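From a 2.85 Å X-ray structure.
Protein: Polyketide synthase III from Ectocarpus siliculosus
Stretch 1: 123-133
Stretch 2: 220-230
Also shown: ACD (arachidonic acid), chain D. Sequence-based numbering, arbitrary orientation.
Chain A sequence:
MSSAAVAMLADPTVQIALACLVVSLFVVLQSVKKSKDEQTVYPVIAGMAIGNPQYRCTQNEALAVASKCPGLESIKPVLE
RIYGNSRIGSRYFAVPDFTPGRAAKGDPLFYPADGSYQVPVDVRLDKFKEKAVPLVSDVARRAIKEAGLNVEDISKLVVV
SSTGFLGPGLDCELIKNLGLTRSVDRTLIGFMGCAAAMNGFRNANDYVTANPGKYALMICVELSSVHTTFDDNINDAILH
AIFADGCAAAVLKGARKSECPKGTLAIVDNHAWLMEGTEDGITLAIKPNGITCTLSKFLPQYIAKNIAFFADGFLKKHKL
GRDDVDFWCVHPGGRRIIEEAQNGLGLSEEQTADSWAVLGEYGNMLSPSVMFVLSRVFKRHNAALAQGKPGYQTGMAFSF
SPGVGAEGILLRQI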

# COMPACT_ATOMS: atom_id res chain seq x y z
N VAL A 123 -19.03 -7.25 3.06
CA VAL A 123 -20.17 -6.56 2.43
C VAL A 123 -19.91 -5.05 2.36
O VAL A 123 -20.24 -4.40 1.36
N ARG A 124 -19.32 -4.51 3.43
CA ARG A 124 -18.92 -3.10 3.47
C ARG A 124 -17.88 -2.77 2.39
O ARG A 124 -17.96 -1.72 1.75
N LEU A 125 -16.92 -3.67 2.20
CA LEU A 125 -15.88 -3.48 1.18
C LEU A 125 -16.41 -3.71 -0.24
O LEU A 125 -15.93 -3.08 -1.18
N ASP A 126 -17.39 -4.61 -0.37
CA ASP A 126 -18.08 -4.81 -1.64
C ASP A 126 -18.80 -3.54 -2.10
O ASP A 126 -18.84 -3.24 -3.30
N LYS A 127 -19.35 -2.80 -1.13
CA LYS A 127 -19.96 -1.50 -1.38
C LYS A 127 -18.95 -0.41 -1.73
O LYS A 127 -19.26 0.49 -2.53
N PHE A 128 -17.76 -0.49 -1.13
CA PHE A 128 -16.68 0.43 -1.46
C PHE A 128 -16.37 0.36 -2.95
O PHE A 128 -16.30 1.39 -3.63
N LYS A 129 -16.19 -0.86 -3.46
CA LYS A 129 -15.93 -1.10 -4.88
C LYS A 129 -17.05 -0.54 -5.74
O LYS A 129 -16.80 0.16 -6.71
N GLU A 130 -18.29 -0.85 -5.35
CA GLU A 130 -19.49 -0.47 -6.10
C GLU A 130 -19.59 1.04 -6.34
O GLU A 130 -20.10 1.47 -7.37
N LYS A 131 -19.09 1.83 -5.40
CA LYS A 131 -19.25 3.28 -5.45
C LYS A 131 -17.98 4.03 -5.82
O LYS A 131 -18.04 5.12 -6.38
N ALA A 132 -16.82 3.44 -5.50
CA ALA A 132 -15.53 4.06 -5.81
C ALA A 132 -15.19 4.02 -7.30
O ALA A 132 -14.76 5.02 -7.86
N VAL A 133 -15.41 2.86 -7.93
CA VAL A 133 -15.10 2.66 -9.36
C VAL A 133 -15.59 3.81 -10.25
O VAL A 133 -14.80 4.36 -11.02
N CYS A 220 -6.16 9.58 -4.68
CA CYS A 220 -6.66 9.32 -3.34
C CYS A 220 -8.17 9.17 -3.37
O CYS A 220 -8.89 10.04 -3.86
N VAL A 221 -8.65 8.04 -2.85
CA VAL A 221 -10.07 7.76 -2.79
C VAL A 221 -10.40 7.31 -1.38
O VAL A 221 -9.64 6.55 -0.77
N GLU A 222 -11.52 7.79 -0.87
CA GLU A 222 -11.94 7.47 0.48
C GLU A 222 -13.45 7.46 0.62
O GLU A 222 -14.13 8.37 0.14
N LEU A 223 -13.96 6.42 1.26
CA LEU A 223 -15.39 6.29 1.54
C LEU A 223 -15.60 5.82 2.98
O LEU A 223 -15.77 4.62 3.23
N SER A 224 -15.58 6.76 3.92
CA SER A 224 -15.85 6.45 5.32
C SER A 224 -17.35 6.25 5.62
O SER A 224 -17.71 5.85 6.73
N SER A 225 -18.20 6.51 4.63
CA SER A 225 -19.65 6.33 4.79
C SER A 225 -20.09 4.87 4.67
O SER A 225 -21.28 4.56 4.77
N VAL A 226 -19.14 3.98 4.44
CA VAL A 226 -19.44 2.56 4.33
C VAL A 226 -19.02 1.83 5.60
O VAL A 226 -19.29 0.64 5.76
N HIS A 227 -18.38 2.56 6.51
CA HIS A 227 -17.86 1.98 7.76
C HIS A 227 -18.56 2.48 9.00
O HIS A 227 -18.04 2.31 10.11
N THR A 228 -19.73 3.08 8.83
CA THR A 228 -20.47 3.65 9.96
C THR A 228 -21.06 2.56 10.84
O THR A 228 -21.60 1.56 10.34
N THR A 229 -20.95 2.74 12.16
CA THR A 229 -21.39 1.74 13.13
C THR A 229 -22.31 2.33 14.20
O THR A 229 -23.10 1.60 14.81
N PHE A 230 -22.20 3.64 14.41
CA PHE A 230 -22.92 4.34 15.48
C PHE A 230 -22.88 3.59 16.81
O PHE A 230 -23.91 3.16 17.33

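At the apolar centre L223 (chi1 m, chi2 p) points toward the helix of stretch 1. Its CB lies 3.8 Å from CD2 of F128, its CD1 4.1 Å from CB of A132, and its CD2 3.7 Å from CB of K131. F128 leaves the helix sideways, but its t rotamer brings the ring in, so that CZ at the ring edge sits 4.1 Å from CG1 of V221. V221 (p) also reaches A132: A132 CB meets V221 CG2 and L223 CD1, each at 4.1 Å, both on the same side of the methyl. The helix packs over the strand that opens stretch 2 and the segment after it, burying 549 Å² in all, with N-to-C directions of helix and strand 129° apart. Toward the start of stretch 1, V226 CG1 packs 3.5 Å from K127 CB. K127 and K131 start toward stretch 2, yet their ends lead away; K127 NZ forms a salt bridge with E130 OE1 (3.1 Å). At the polar edge R124 (m, t, t) extends along stretch 2, and its NH1 donates hydrogen bonds to V226 O (3.0 Å) and T228 O (2.8 Å), tying the two stretches together through backbone carbonyls near the guanidinium plane. T229 CG2 lies over one guanidinium face. Beyond, arachidonic acid lies along stretch 2: T228 CG2 approaches its C17 at 3.5 Å, and F230 CZ its C19 at 3.6 Å.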

# COMPACT_ATOMS: atom_id res chain seq x y z
CB VAL A 123 -21.50 -6.86 3.16
CG1 VAL A 123 -22.69 -6.28 2.40
CG2 VAL A 123 -21.68 -8.35 3.37
CB ARG A 124 -18.39 -2.71 4.86
CG ARG A 124 -19.47 -2.60 5.92
CD ARG A 124 -18.90 -2.18 7.27
NE ARG A 124 -19.90 -2.33 8.34
CZ ARG A 124 -20.65 -1.34 8.83
NH1 ARG A 124 -20.53 -0.10 8.38
NH2 ARG A 124 -21.51 -1.60 9.80
CB LEU A 125 -14.65 -4.35 1.48
CG LEU A 125 -13.81 -3.95 2.70
CD1 LEU A 125 -12.93 -5.10 3.16
CD2 LEU A 125 -12.98 -2.70 2.42
CB ASP A 126 -19.09 -5.97 -1.54
CG ASP A 126 -18.42 -7.34 -1.50
OD1 ASP A 126 -17.21 -7.43 -1.83
OD2 ASP A 126 -19.10 -8.32 -1.15
CB LYS A 127 -20.78 -1.06 -0.18
CG LYS A 127 -22.27 -0.97 -0.44
CD LYS A 127 -22.64 0.25 -1.26
CE LYS A 127 -24.14 0.45 -1.26
NZ LYS A 127 -24.63 0.90 -2.59
CB PHE A 128 -15.42 0.13 -0.64
CG PHE A 128 -14.26 1.02 -0.96
CD1 PHE A 128 -13.39 0.71 -2.00
CD2 PHE A 128 -14.05 2.19 -0.24
CE1 PHE A 128 -12.32 1.54 -2.32
CE2 PHE A 128 -12.98 3.02 -0.55
CZ PHE A 128 -12.12 2.70 -1.59
CB LYS A 129 -15.75 -2.59 -5.16
CG LYS A 129 -15.39 -2.91 -6.60
CD LYS A 129 -15.24 -4.40 -6.81
CE LYS A 129 -15.19 -4.74 -8.29
NZ LYS A 129 -15.08 -6.21 -8.51
CB GLU A 130 -20.74 -0.96 -5.37
CG GLU A 130 -22.02 -0.86 -6.18
CD GLU A 130 -23.26 -0.69 -5.33
OE1 GLU A 130 -23.35 -1.33 -4.26
OE2 GLU A 130 -24.15 0.09 -5.74
CB LYS A 131 -19.81 3.80 -4.12
CG LYS A 131 -21.22 3.33 -3.78
CD LYS A 131 -22.28 4.15 -4.50
CE LYS A 131 -23.68 3.66 -4.15
NZ LYS A 131 -24.73 4.55 -4.72
CB ALA A 132 -14.41 3.43 -4.99
CB VAL A 133 -15.59 1.28 -9.88
CG1 VAL A 133 -15.54 1.21 -11.40
CG2 VAL A 133 -14.75 0.16 -9.28
CB CYS A 220 -6.26 10.43 -2.38
SG CYS A 220 -4.49 10.46 -2.06
CB VAL A 221 -10.50 6.70 -3.82
CG1 VAL A 221 -9.77 5.38 -3.60
CG2 VAL A 221 -12.01 6.50 -3.80
CB GLU A 222 -11.32 8.45 1.46
CG GLU A 222 -10.69 7.78 2.66
CD GLU A 222 -9.34 7.15 2.35
OE1 GLU A 222 -8.41 7.88 1.95
OE2 GLU A 222 -9.21 5.92 2.54
CB LEU A 223 -16.05 5.30 0.58
CG LEU A 223 -16.48 5.73 -0.83
CD1 LEU A 223 -15.30 5.83 -1.78
CD2 LEU A 223 -17.49 4.72 -1.35
CB SER A 224 -15.22 7.49 6.26
OG SER A 224 -15.49 8.82 5.84
CB SER A 225 -20.43 7.19 3.79
OG SER A 225 -20.39 6.64 2.48
CB VAL A 226 -18.77 1.91 3.09
CG1 VAL A 226 -19.69 0.84 2.52
CG2 VAL A 226 -18.48 2.95 2.02
CB HIS A 227 -16.36 2.22 7.87
CG HIS A 227 -15.56 1.59 6.76
ND1 HIS A 227 -15.35 0.26 6.69
CD2 HIS A 227 -14.92 2.14 5.65
CE1 HIS A 227 -14.62 -0.02 5.60
NE2 HIS A 227 -14.35 1.13 4.97
CB THR A 228 -21.57 4.64 9.49
OG1 THR A 228 -22.79 3.93 9.24
CG2 THR A 228 -21.13 5.37 8.23
CB THR A 229 -20.19 1.08 13.85
OG1 THR A 229 -19.43 2.09 14.52
CG2 THR A 229 -19.30 0.34 12.87
CB PHE A 230 -24.36 4.66 15.06
CG PHE A 230 -24.52 5.97 14.34
CD1 PHE A 230 -24.04 7.16 14.91
CD2 PHE A 230 -25.16 6.03 13.11
CE1 PHE A 230 -24.19 8.37 14.25
CE2 PHE A 230 -25.32 7.24 12.44
CZ PHE A 230 -24.83 8.41 13.01
C1 ACD D . -7.44 9.97 11.15
C2 ACD D . -7.06 8.69 10.42
C3 ACD D . -8.23 8.23 9.55
C4 ACD D . -8.30 6.71 9.50
C5 ACD D . -9.66 6.27 9.01
C6 ACD D . -9.96 4.98 8.90
C7 ACD D . -11.32 4.57 8.40
C8 ACD D . -12.35 4.55 9.51
C9 ACD D . -13.63 4.75 9.20
C10 ACD D . -14.68 4.73 10.29
C11 ACD D . -15.37 6.07 10.37
C12 ACD D . -16.69 6.14 10.39
C13 ACD D . -17.36 7.49 10.48
C14 ACD D . -18.44 7.64 9.43
C15 ACD D . -19.01 8.82 9.24
C16 ACD D . -20.09 9.00 8.20
C17 ACD D . -21.45 8.77 8.85
C18 ACD D . -22.24 10.07 9.03
C19 ACD D . -22.95 10.06 10.37
C20 ACD D . -23.94 11.20 10.47
O1 ACD D . -6.64 10.93 11.15